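Long-range contact in peptidoglycan D,D-transpeptidase FtsI (Burkholderia pseudomallei, PDB 6HZI), which probably cross-links peptidoglycan strands during cell division, acting as a penicillin-sensitive D,D-transpeptidase: residues His30-Ala35 against Ser295-Thr300. Numbering follows the deposited sequence.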
# COMPACT_ATOMS: atom_id res chain seq x y z
N HIS A 30 -2.55 -14.75 16.86
CA HIS A 30 -2.38 -14.24 18.26
C HIS A 30 -1.67 -12.90 18.19
O HIS A 30 -0.58 -12.77 18.76
CB HIS A 30 -1.66 -15.25 19.18
CG HIS A 30 -2.36 -16.56 19.26
ND1 HIS A 30 -2.24 -17.54 18.25
CD2 HIS A 30 -3.26 -17.03 20.16
CE1 HIS A 30 -3.03 -18.57 18.55
NE2 HIS A 30 -3.66 -18.28 19.71
N ALA A 31 -2.27 -11.96 17.46
CA ALA A 31 -1.65 -10.65 17.18
C ALA A 31 -2.13 -9.70 18.26
O ALA A 31 -3.12 -10.07 18.92
CB ALA A 31 -2.03 -10.16 15.80
N LYS A 32 -1.49 -8.54 18.39
CA LYS A 32 -1.90 -7.49 19.35
C LYS A 32 -3.17 -6.77 18.85
O LYS A 32 -3.97 -6.27 19.69
CB LYS A 32 -0.71 -6.55 19.59
CG LYS A 32 -1.03 -5.14 20.02
CD LYS A 32 0.19 -4.30 20.35
CE LYS A 32 -0.19 -3.10 21.20
NZ LYS A 32 0.91 -2.12 21.35
N ALA A 33 -3.34 -6.67 17.52
CA ALA A 33 -4.28 -5.73 16.88
C ALA A 33 -4.23 -5.82 15.35
O ALA A 33 -3.21 -6.24 14.73
CB ALA A 33 -4.00 -4.31 17.31
N GLY A 34 -5.32 -5.38 14.74
CA GLY A 34 -5.46 -5.39 13.28
C GLY A 34 -6.28 -4.21 12.81
O GLY A 34 -7.11 -3.71 13.59
N ALA A 35 -6.09 -3.81 11.55
CA ALA A 35 -6.92 -2.79 10.88
C ALA A 35 -7.10 -3.20 9.43
O ALA A 35 -6.20 -3.90 8.87
CB ALA A 35 -6.26 -1.45 11.04
N SER A 295 -3.57 -4.38 7.88
CA SER A 295 -2.40 -4.30 8.78
C SER A 295 -2.63 -5.18 10.03
O SER A 295 -3.70 -5.08 10.66
CB SER A 295 -2.11 -2.86 9.08
OG SER A 295 -0.85 -2.73 9.73
N VAL A 296 -1.68 -6.08 10.34
CA VAL A 296 -1.74 -7.00 11.52
C VAL A 296 -0.51 -6.67 12.37
O VAL A 296 0.65 -6.88 11.91
CB VAL A 296 -1.79 -8.48 11.10
CG1 VAL A 296 -1.78 -9.45 12.26
CG2 VAL A 296 -2.98 -8.75 10.20
N ASP A 297 -0.75 -6.11 13.55
CA ASP A 297 0.32 -5.66 14.44
C ASP A 297 0.76 -6.82 15.34
O ASP A 297 -0.13 -7.44 15.97
CB ASP A 297 -0.14 -4.44 15.23
CG ASP A 297 1.04 -3.66 15.76
OD1 ASP A 297 2.16 -3.83 15.18
OD2 ASP A 297 0.86 -2.95 16.77
N GLU A 298 2.08 -7.07 15.39
CA GLU A 298 2.78 -8.00 16.32
C GLU A 298 2.08 -9.33 16.37
O GLU A 298 1.66 -9.79 17.43
CB GLU A 298 2.87 -7.45 17.72
CG GLU A 298 3.58 -6.12 17.78
CD GLU A 298 3.75 -5.65 19.22
OE1 GLU A 298 3.50 -6.49 20.16
OE2 GLU A 298 4.11 -4.45 19.38
N PRO A 299 2.00 -10.01 15.21
CA PRO A 299 1.56 -11.41 15.17
C PRO A 299 2.64 -12.29 15.82
O PRO A 299 3.79 -11.86 15.88
CB PRO A 299 1.48 -11.72 13.68
CG PRO A 299 2.48 -10.76 13.05
CD PRO A 299 2.52 -9.53 13.93
N THR A 300 2.27 -13.47 16.30
CA THR A 300 3.20 -14.32 17.09
C THR A 300 3.17 -15.76 16.60
O THR A 300 4.06 -16.49 17.04
CB THR A 300 2.92 -14.23 18.60
OG1 THR A 300 1.71 -14.96 18.80
CG2 THR A 300 2.86 -12.80 19.13
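With CG anti to the backbone N (chi1 154°) and the chain extended beyond it, Lys32 runs beside Asp297, both side chains pointing the same way, and obliquely across Glu298. Its methylenes do the touching: CD of Lys32 lies 3.9 Å from OD2 of Asp297 and 4.0 Å from CD of Glu298. The ammonium makes no salt bridge to either carboxylate, though both may attract it; Glu298 is modelled in a salt bridge with Lys264, though its OE2 is doubtfully placed. Thr300, with OG1 between N and the carbonyl carbon (chi1 73°), donates that hydroxyl to O of His30 at 3.2 Å, tilted from the carbonyl plane. His30 has positive phi, as the C-prime residue of the Schellman motif ending helix 12-28. A single methyl suits Ala31, whose CB packs 3.3 Å from O of Asp297 and 3.6 Å from CG1 of Val296. Beyond it, N of Lys32 donates a hydrogen bond to O of Asp297, N of Asp297 another to O of Ala33, and Ala35 and Ser295 exchange two. Between these hydrogen-bonded pairs, CA of Gly34 makes a CA-H...O contact with O of Ser295 at 3.2 Å. Strands 33-40 and 290-297, first and last of the central sheet in chain order, thus pair antiparallel as neighbours, typical of the penicillin-binding transpeptidase and beta-lactamase fold.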